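Local coordinates for lumazine-binding protein (Silicibacter pomeroyi DSS-3, PDB 3FKA), which is of unknown function but adopts an NTF2-like fold and belongs to a putative lumazine-binding family, so it may bind a small molecule, at residues Thr12-Glu16 / Phe71-Ser75; Phe34-Glu40 / Arg111-Tyr117. All coordinates share one frame; numbering follows the deposited sequence. Where two conformers were deposited one is given.

Contact 1: residues Thr12-Glu16 / Phe71-Ser75; sequences TALVE and FWAIS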
loop_
_atom_site.group_PDB
_atom_site.type_symbol
_atom_site.label_atom_id
_atom_site.label_comp_id
_atom_site.label_asym_id
_atom_site.label_seq_id
_atom_site.Cartn_x
_atom_site.Cartn_y
_atom_site.Cartn_z
ATOM N N THR B 12 -15.118 1.671 0.954
ATOM C CA THR B 12 -15.290 1.286 2.352
ATOM C C THR B 12 -16.675 0.634 2.506
ATOM O O THR B 12 -16.792 -0.421 3.160
ATOM C CB THR B 12 -15.090 2.501 3.299
ATOM O OG1 THR B 12 -13.748 3.003 3.137
ATOM C CG2 THR B 12 -15.294 2.109 4.733
ATOM N N ALA B 13 -17.694 1.257 1.902
ATOM C CA ALA B 13 -19.074 0.710 1.914
ATOM C C ALA B 13 -19.108 -0.641 1.210
ATOM O O ALA B 13 -19.784 -1.560 1.677
ATOM C CB ALA B 13 -20.048 1.647 1.247
ATOM N N LEU B 14 -18.416 -0.742 0.074
ATOM C CA LEU B 14 -18.324 -1.983 -0.692
ATOM C C LEU B 14 -17.748 -3.098 0.170
ATOM O O LEU B 14 -18.274 -4.211 0.154
ATOM C CB LEU B 14 -17.491 -1.789 -1.961
ATOM C CG LEU B 14 -17.229 -3.018 -2.841
ATOM C CD1 LEU B 14 -18.527 -3.554 -3.369
ATOM C CD2 LEU B 14 -16.264 -2.657 -3.995
ATOM N N VAL B 15 -16.687 -2.816 0.927
ATOM C CA VAL B 15 -16.072 -3.830 1.797
ATOM C C VAL B 15 -17.078 -4.305 2.856
ATOM O O VAL B 15 -17.207 -5.493 3.097
ATOM C CB VAL B 15 -14.805 -3.320 2.483
ATOM C CG1 VAL B 15 -14.289 -4.371 3.465
ATOM C CG2 VAL B 15 -13.743 -3.008 1.443
ATOM N N GLU B 16 -17.788 -3.367 3.480
ATOM C CA GLU B 16 -18.794 -3.721 4.468
ATOM C C GLU B 16 -19.891 -4.608 3.844
ATOM O O GLU B 16 -20.293 -5.611 4.428
ATOM C CB GLU B 16 -19.410 -2.479 5.099
ATOM C CG GLU B 16 -20.452 -2.839 6.174
ATOM C CD GLU B 16 -20.933 -1.645 6.990
ATOM O OE1 GLU B 16 -20.624 -0.482 6.660
ATOM O OE2 GLU B 16 -21.641 -1.879 7.994
ATOM N N PHE B 71 -15.921 -9.999 12.347
ATOM C CA PHE B 71 -14.787 -9.118 12.476
ATOM C C PHE B 71 -14.243 -8.821 11.093
ATOM O O PHE B 71 -14.114 -9.733 10.286
ATOM C CB PHE B 71 -13.617 -9.732 13.257
ATOM C CG PHE B 71 -12.275 -9.065 12.941
ATOM C CD1 PHE B 71 -11.898 -7.883 13.562
ATOM C CD2 PHE B 71 -11.418 -9.605 11.963
ATOM C CE1 PHE B 71 -10.688 -7.264 13.243
ATOM C CE2 PHE B 71 -10.221 -8.981 11.631
ATOM C CZ PHE B 71 -9.857 -7.815 12.277
ATOM N N TRP B 72 -13.905 -7.565 10.829
ATOM C CA TRP B 72 -13.239 -7.185 9.578
ATOM C C TRP B 72 -12.555 -5.833 9.757
ATOM O O TRP B 72 -12.946 -5.031 10.617
ATOM C CB TRP B 72 -14.156 -7.148 8.351
ATOM C CG TRP B 72 -15.254 -6.169 8.478
ATOM C CD1 TRP B 72 -16.408 -6.340 9.179
ATOM C CD2 TRP B 72 -15.332 -4.885 7.885
ATOM N NE1 TRP B 72 -17.199 -5.237 9.066
ATOM C CE2 TRP B 72 -16.563 -4.322 8.273
ATOM C CE3 TRP B 72 -14.483 -4.147 7.064
ATOM C CZ2 TRP B 72 -16.961 -3.050 7.872
ATOM C CZ3 TRP B 72 -14.880 -2.887 6.654
ATOM C CH2 TRP B 72 -16.110 -2.347 7.063
ATOM N N ALA B 73 -11.537 -5.600 8.938
ATOM C CA ALA B 73 -10.785 -4.353 8.963
ATOM C C ALA B 73 -10.199 -4.082 7.597
ATOM O O ALA B 73 -9.860 -5.013 6.898
ATOM C CB ALA B 73 -9.670 -4.432 9.997
ATOM N N ILE B 74 -10.095 -2.811 7.226
ATOM C CA ILE B 74 -9.480 -2.404 5.973
ATOM C C ILE B 74 -8.049 -2.053 6.340
ATOM O O ILE B 74 -7.821 -1.071 7.053
ATOM C CB ILE B 74 -10.194 -1.220 5.312
ATOM C CG1 ILE B 74 -11.572 -1.663 4.843
ATOM C CG2 ILE B 74 -9.424 -0.721 4.111
ATOM C CD1 ILE B 74 -12.493 -0.510 4.396
ATOM N N SER B 75 -7.107 -2.879 5.903
ATOM C CA SER B 75 -5.694 -2.673 6.162
ATOM C C SER B 75 -5.090 -1.728 5.132
ATOM O O SER B 75 -4.131 -1.046 5.440
ATOM C CB SER B 75 -4.948 -4.001 6.212
ATOM O OG SER B 75 -5.376 -4.723 7.351
HETATM O O HOH W 1 -20.366 -4.042 9.559
#
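Helix 12-16 passes 9.8 Å from strand 72-75, their N-to-C directions 147° apart, with W72 and I74 meeting T12, V15 and E16. This is the helix-on-sheet packing of the NTF2-like fold, in which the long N-terminal helix lies across a curved sheet, here against the strand that forms one edge of the sheet within the chain. No hydrogen bond joins the two segments directly. The W72 indole does much of the packing: its CG sits between the backbone N and the carbonyl carbon (chi1 61°), a rotation that swings the six-membered ring against the helix. E16 CA lies over one face of that ring in a CH-pi contact, 4.3 Å from the centroid, and E16 CB comes within 3.7 Å of W72 CZ2. V15 divides its two methyls, CG1 going obliquely to W72 CZ3 at 3.6 Å while CG2 meets I74 CD1. The same I74 methyl is approached by T12 CG2 at 3.8 Å; T12 OG1 turns back to bond with I8 O. S5 and T4 of a second subunit pack nearby. At the polar margin a water donates to E16 OE2 (3.0 Å) and weakly accepts from W72 NE1 (3.4 Å).

Contact 2: residues Phe34-Glu40 / Arg111-Tyr117; sequences FFGKASE and RIVSKVY. With EDO (1,2-ethanediol), chain R.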
loop_
_atom_site.group_PDB
_atom_site.type_symbol
_atom_site.label_atom_id
_atom_site.label_comp_id
_atom_site.label_asym_id
_atom_site.label_seq_id
_atom_site.Cartn_x
_atom_site.Cartn_y
_atom_site.Cartn_z
ATOM N N PHE B 34 -19.910 -8.446 -7.128
ATOM C CA PHE B 34 -18.881 -9.178 -7.859
ATOM C C PHE B 34 -19.320 -9.307 -9.308
ATOM O O PHE B 34 -20.484 -9.671 -9.578
ATOM C CB PHE B 34 -18.676 -10.597 -7.333
ATOM C CG PHE B 34 -17.889 -10.696 -6.065
ATOM C CD1 PHE B 34 -18.518 -10.711 -4.826
ATOM C CD2 PHE B 34 -16.509 -10.814 -6.107
ATOM C CE1 PHE B 34 -17.794 -10.806 -3.655
ATOM C CE2 PHE B 34 -15.776 -10.914 -4.921
ATOM C CZ PHE B 34 -16.423 -10.922 -3.703
ATOM N N PHE B 35 -18.403 -9.010 -10.234
ATOM C CA PHE B 35 -18.632 -9.216 -11.646
ATOM C C PHE B 35 -18.913 -10.691 -11.913
ATOM O O PHE B 35 -18.400 -11.566 -11.203
ATOM C CB PHE B 35 -17.416 -8.800 -12.489
ATOM C CG PHE B 35 -17.331 -7.326 -12.760
ATOM C CD1 PHE B 35 -18.061 -6.790 -13.813
ATOM C CD2 PHE B 35 -16.517 -6.480 -12.025
ATOM C CE1 PHE B 35 -17.996 -5.425 -14.131
ATOM C CE2 PHE B 35 -16.447 -5.097 -12.350
ATOM C CZ PHE B 35 -17.205 -4.587 -13.390
ATOM N N GLY B 36 -19.700 -10.964 -12.946
ATOM C CA GLY B 36 -20.016 -12.332 -13.348
ATOM C C GLY B 36 -18.809 -13.225 -13.533
ATOM O O GLY B 36 -18.830 -14.368 -13.110
ATOM N N LYS B 37 -17.748 -12.667 -14.121
ATOM C CA LYS B 37 -16.503 -13.378 -14.386
ATOM C C LYS B 37 -15.445 -13.210 -13.287
ATOM O O LYS B 37 -14.270 -13.555 -13.495
ATOM C CB LYS B 37 -15.938 -12.947 -15.749
ATOM C CG LYS B 37 -16.792 -13.273 -16.947
ATOM C CD LYS B 37 -16.045 -12.850 -18.209
ATOM C CE LYS B 37 -16.872 -13.043 -19.434
ATOM N NZ LYS B 37 -16.173 -12.570 -20.689
ATOM N N ALA B 38 -15.845 -12.762 -12.093
ATOM C CA ALA B 38 -14.918 -12.595 -10.986
ATOM C C ALA B 38 -14.414 -13.949 -10.488
ATOM O O ALA B 38 -15.093 -14.975 -10.644
ATOM C CB ALA B 38 -15.564 -11.870 -9.828
ATOM N N SER B 39 -13.229 -13.928 -9.900
ATOM C CA SER B 39 -12.597 -15.110 -9.337
ATOM C C SER B 39 -12.267 -14.932 -7.860
ATOM O O SER B 39 -12.083 -13.801 -7.415
ATOM C CB SER B 39 -11.289 -15.367 -10.073
ATOM O OG SER B 39 -10.413 -14.236 -9.909
ATOM N N GLU B 40 -12.277 -16.035 -7.106
ATOM C CA GLU B 40 -11.846 -16.076 -5.699
ATOM C C GLU B 40 -10.782 -17.159 -5.717
ATOM O O GLU B 40 -11.099 -18.325 -5.984
ATOM C CB GLU B 40 -12.929 -16.416 -4.713
ATOM C CG GLU B 40 -12.347 -16.548 -3.304
ATOM C CD GLU B 40 -13.283 -17.131 -2.321
ATOM O OE1 GLU B 40 -13.743 -18.259 -2.549
ATOM O OE2 GLU B 40 -13.503 -16.493 -1.298
ATOM N N ARG B 111 -17.112 -2.284 -8.345
ATOM C CA ARG B 111 -17.538 -3.687 -8.383
ATOM C C ARG B 111 -16.271 -4.543 -8.393
ATOM O O ARG B 111 -15.284 -4.208 -9.057
ATOM C CB ARG B 111 -18.445 -3.926 -9.583
ATOM C CG ARG B 111 -19.249 -5.192 -9.519
ATOM C CD ARG B 111 -20.156 -5.272 -10.719
ATOM N NE ARG B 111 -21.043 -6.424 -10.612
ATOM C CZ ARG B 111 -21.679 -6.999 -11.622
ATOM N NH1 ARG B 111 -21.501 -6.608 -12.878
ATOM N NH2 ARG B 111 -22.460 -8.047 -11.369
ATOM N N ILE B 112 -16.313 -5.641 -7.662
ATOM C CA ILE B 112 -15.136 -6.487 -7.459
ATOM C C ILE B 112 -14.821 -7.389 -8.655
ATOM O O ILE B 112 -15.674 -8.140 -9.150
ATOM C CB ILE B 112 -15.272 -7.332 -6.192
ATOM C CG1 ILE B 112 -15.538 -6.455 -4.960
ATOM C CG2 ILE B 112 -13.987 -8.160 -6.018
ATOM C CD1 ILE B 112 -15.976 -7.259 -3.698
ATOM N N VAL B 113 -13.573 -7.301 -9.101
ATOM C CA VAL B 113 -13.060 -8.053 -10.229
ATOM C C VAL B 113 -12.466 -9.391 -9.781
ATOM O O VAL B 113 -12.683 -10.415 -10.438
ATOM C CB VAL B 113 -12.015 -7.220 -11.017
ATOM C CG1 VAL B 113 -11.335 -8.073 -12.141
ATOM C CG2 VAL B 113 -12.682 -5.969 -11.584
ATOM N N SER B 114 -11.733 -9.381 -8.668
ATOM C CA SER B 114 -11.116 -10.589 -8.171
ATOM C C SER B 114 -10.747 -10.448 -6.721
ATOM O O SER B 114 -10.585 -9.340 -6.218
ATOM C CB SER B 114 -9.824 -10.889 -8.961
ATOM O OG SER B 114 -9.197 -12.096 -8.516
ATOM N N LYS B 115 -10.622 -11.597 -6.085
ATOM C CA LYS B 115 -10.226 -11.687 -4.691
ATOM C C LYS B 115 -9.209 -12.808 -4.540
ATOM O O LYS B 115 -9.476 -13.922 -4.953
ATOM C CB LYS B 115 -11.395 -12.031 -3.777
ATOM C CG LYS B 115 -11.062 -11.975 -2.257
ATOM C CD LYS B 115 -11.940 -12.923 -1.428
ATOM C CE LYS B 115 -13.429 -12.768 -1.704
ATOM N NZ LYS B 115 -14.197 -13.741 -0.897
ATOM N N VAL B 116 -8.029 -12.497 -3.986
ATOM C CA VAL B 116 -7.029 -13.536 -3.670
ATOM C C VAL B 116 -6.977 -13.480 -2.158
ATOM O O VAL B 116 -7.190 -12.410 -1.569
ATOM C CB VAL B 116 -5.618 -13.409 -4.296
ATOM C CG1 VAL B 116 -5.699 -13.545 -5.819
ATOM C CG2 VAL B 116 -4.923 -12.131 -3.874
ATOM N N TYR B 117 -6.770 -14.637 -1.529
ATOM C CA TYR B 117 -6.731 -14.704 -0.090
ATOM C C TYR B 117 -5.724 -15.705 0.429
ATOM O O TYR B 117 -5.232 -16.599 -0.307
ATOM C CB TYR B 117 -8.126 -15.112 0.456
ATOM C CG TYR B 117 -8.475 -16.545 0.081
ATOM C CD1 TYR B 117 -8.046 -17.634 0.863
ATOM C CD2 TYR B 117 -9.164 -16.819 -1.093
ATOM C CE1 TYR B 117 -8.297 -18.943 0.493
ATOM C CE2 TYR B 117 -9.443 -18.149 -1.456
ATOM C CZ TYR B 117 -9.003 -19.200 -0.663
ATOM O OH TYR B 117 -9.288 -20.505 -1.033
HETATM C C1 EDO R . -18.476 -8.845 -17.683
HETATM O O1 EDO R . -19.447 -7.941 -17.114
HETATM C C2 EDO R . -17.551 -9.397 -16.600
HETATM O O2 EDO R . -18.182 -10.410 -15.819
HETATM O O HOH W 2 -21.290 -9.142 -14.745
HETATM O O HOH W 3 -10.751 -20.198 -3.529
#
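Within the mixed sheet of the NTF2-like fold, strand 111-117 is paired in parallel on both sides of a corner, by F34 and F35 before it and by 38-40 after it; a type I turn from F35 to A38 makes the corner. F35 N gives a nearly straight bond to I112 O (3.1 Å, 170°), and K115 N bonds to S39 O. F34 and I112 lie side by side on one face of the sheet; I112 CD1 sits over the F34 ring, 3.9 Å from its centroid, and F56 meets that ring edge-to-face. R111 crosses obliquely over one face of F35: CG anti to the backbone N (chi1 -163°) and a chain extended as far as NE carry CD over the ring centre at 3.8 Å. The guanidinium, tilted 40° from that ring, lies over F35 CA, and its NH2 bonds to E31 O. V113 CG2 meets the F35 ring obliquely, and W50 of a third subunit also packs against it. Replacing F35 with an alanine would probably leave R111 CD without its ring and open a gap beside V113 at the subunit interface. A classic beta bulge sets V113 and S114 together opposite T102. In one of two K115 conformers, NZ forms a salt bridge with E40 OE2 (2.9 Å) from the anti side of the carboxylate, well out of its plane, while E40 OE1 bonds to N51 ND2.

In the fold
Both contacts are largely buried and draw on one sheet, yet they illustrate two ways of building a fold. Contact 1 sets a helix on the strand that is outermost within the chain, mainly with side chains and without any direct hydrogen bond; contact 2 joins strands within the sheet, so backbone bonds and, in one conformer of K115, a salt bridge share the work with apolar packing. Their centres lie about 16 Å apart, on opposite sides of the chain's centre, but the layers meet where L14 CD2 of helix 4-24 comes within 4.0 Å of I112 CG1. Their segments alternate along the sequence, interlocking the two halves of the chain. Each also borders another copy of the protein: the second subunit at contact 1, the third at contact 2.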